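Side-chain contact in uncharacterized protein (Enterococcus faecalis, PDB 4OBI), which is of unknown function but binds a zinc ion through its NusG domain II-like region and is probably held at the membrane by a transmembrane helix: residues A83-H87 with N88-T92. Sequence-based numbering, arbitrary orientation. Where two conformers were deposited one is given.
With ZN (zinc ion), chain C.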
loop_
_atom_site.group_PDB
_atom_site.type_symbol
_atom_site.label_atom_id
_atom_site.label_comp_id
_atom_site.label_asym_id
_atom_site.label_seq_id
_atom_site.Cartn_x
_atom_site.Cartn_y
_atom_site.Cartn_z
ATOM N N ALA A 83 -0.363 4.916 5.744
ATOM C CA ALA A 83 -1.070 4.359 6.875
ATOM C C ALA A 83 -2.567 4.639 6.786
ATOM O O ALA A 83 -2.989 5.793 6.613
ATOM C CB ALA A 83 -0.496 4.911 8.168
ATOM N N CYS A 84 -3.355 3.572 6.908
ATOM C CA CYS A 84 -4.781 3.684 7.161
ATOM C C CYS A 84 -5.024 3.215 8.574
ATOM O O CYS A 84 -5.246 2.028 8.832
ATOM C CB CYS A 84 -5.585 2.856 6.168
ATOM S SG CYS A 84 -7.365 3.038 6.390
ATOM N N LEU A 85 -4.959 4.148 9.510
ATOM C CA LEU A 85 -5.099 3.787 10.906
ATOM C C LEU A 85 -6.467 3.159 11.262
ATOM O O LEU A 85 -6.503 2.191 12.016
ATOM C CB LEU A 85 -4.762 4.972 11.814
ATOM C CG LEU A 85 -3.341 5.531 11.671
ATOM C CD1 LEU A 85 -3.164 6.729 12.593
ATOM C CD2 LEU A 85 -2.294 4.460 11.936
ATOM N N PRO A 86 -7.582 3.668 10.690
ATOM C CA PRO A 86 -8.886 3.043 10.965
ATOM C C PRO A 86 -8.972 1.564 10.556
ATOM O O PRO A 86 -9.683 0.802 11.207
ATOM C CB PRO A 86 -9.866 3.894 10.141
ATOM C CG PRO A 86 -9.181 5.203 9.982
ATOM C CD PRO A 86 -7.732 4.858 9.834
ATOM N N HIS A 87 -8.250 1.169 9.507
ATOM C CA HIS A 87 -8.244 -0.229 9.060
ATOM C C HIS A 87 -7.014 -1.007 9.543
ATOM O O HIS A 87 -6.846 -2.183 9.212
ATOM C CB HIS A 87 -8.340 -0.297 7.539
ATOM C CG HIS A 87 -9.626 0.243 6.991
ATOM N ND1 HIS A 87 -9.849 0.384 5.640
ATOM C CD2 HIS A 87 -10.745 0.690 7.607
ATOM C CE1 HIS A 87 -11.054 0.890 5.446
ATOM N NE2 HIS A 87 -11.621 1.081 6.624
ATOM N N ASN A 88 -6.164 -0.351 10.333
ATOM C CA ASN A 88 -4.925 -0.944 10.836
ATOM C C ASN A 88 -4.053 -1.509 9.702
ATOM O O ASN A 88 -3.535 -2.631 9.789
ATOM C CB ASN A 88 -5.239 -2.025 11.869
ATOM C CG ASN A 88 -4.110 -2.234 12.856
ATOM O OD1 ASN A 88 -3.188 -1.422 12.946
ATOM N ND2 ASN A 88 -4.185 -3.315 13.622
ATOM N N LEU A 89 -3.916 -0.713 8.648
ATOM C CA LEU A 89 -3.238 -1.105 7.421
ATOM C C LEU A 89 -2.075 -0.154 7.127
ATOM O O LEU A 89 -2.218 1.065 7.264
ATOM C CB LEU A 89 -4.226 -1.098 6.262
ATOM C CG LEU A 89 -3.689 -1.342 4.839
ATOM C CD1 LEU A 89 -4.755 -2.029 3.998
ATOM C CD2 LEU A 89 -3.203 -0.083 4.127
ATOM N N PHE A 90 -0.939 -0.717 6.705
ATOM C CA PHE A 90 0.287 0.044 6.478
ATOM C C PHE A 90 0.994 -0.462 5.227
ATOM O O PHE A 90 0.999 -1.662 4.955
ATOM C CB PHE A 90 1.234 -0.081 7.681
ATOM C CG PHE A 90 0.640 0.423 8.958
ATOM C CD1 PHE A 90 -0.135 -0.407 9.747
ATOM C CD2 PHE A 90 0.818 1.745 9.348
ATOM C CE1 PHE A 90 -0.718 0.065 10.903
ATOM C CE2 PHE A 90 0.237 2.222 10.507
ATOM C CZ PHE A 90 -0.526 1.375 11.291
ATOM N N ILE A 91 1.557 0.459 4.461
ATOM C CA ILE A 91 2.416 0.110 3.342
ATOM C C ILE A 91 3.741 0.832 3.516
ATOM O O ILE A 91 3.774 2.061 3.593
ATOM C CB ILE A 91 1.822 0.526 1.990
ATOM C CG1 ILE A 91 0.462 -0.143 1.758
ATOM C CG2 ILE A 91 2.803 0.195 0.870
ATOM C CD1 ILE A 91 -0.304 0.451 0.595
ATOM N N THR A 92 4.820 0.056 3.599
ATOM C CA THR A 92 6.162 0.631 3.679
ATOM C C THR A 92 7.005 0.109 2.528
ATOM O O THR A 92 6.781 -0.985 2.010
ATOM C CB THR A 92 6.853 0.353 5.036
ATOM O OG1 THR A 92 7.986 1.217 5.193
ATOM C CG2 THR A 92 7.314 -1.090 5.152
HETATM ZN ZN ZN C . -7.729 5.120 5.538
HETATM O O HOH W 1 -4.338 1.557 13.545
HETATM O O HOH W 2 -7.175 6.540 6.799
#
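C84 and L89 form an antiparallel hydrogen-bonded pair in the hairpin joining strand 82-84, at the edge of the four-stranded sheet of this NusG domain II region, to strand 89-95. C84 N reaches L89 O at 2.8 Å, and L89 N returns to C84 O with a nearly straight N-H (175°). N88 and L89 both lie opposite C84, a G1 beta bulge, for which N88 adopts positive phi. N88 N donates a hydrogen bond to L85 O at 3.1 Å, from above the carbonyl plane, while a water donates to both L85 O and N88 OD1. On one face of the hairpin, F90 turns its ring back over the neighbouring strand, CG beside the backbone N (chi1 -60°): A83 CB meets F90 CD2 at 3.6 Å, and L85 CD2 approaches F90 CZ obliquely at 3.6 Å. On the other face, the CB atoms of C84 and L89 lie 4.2 Å apart. With chi1 at -177°, C84 SG binds zinc at 2.3 Å; C63, D68 and a water complete the site. H87 ND1 hydrogen-bonds N47 OD1, tying the turn to strand 46-52. The C84-L89 hydrogen bonds probably help set where C84 CB points; two thiolates and the D68 carboxylate would probably more than offset the zinc charge.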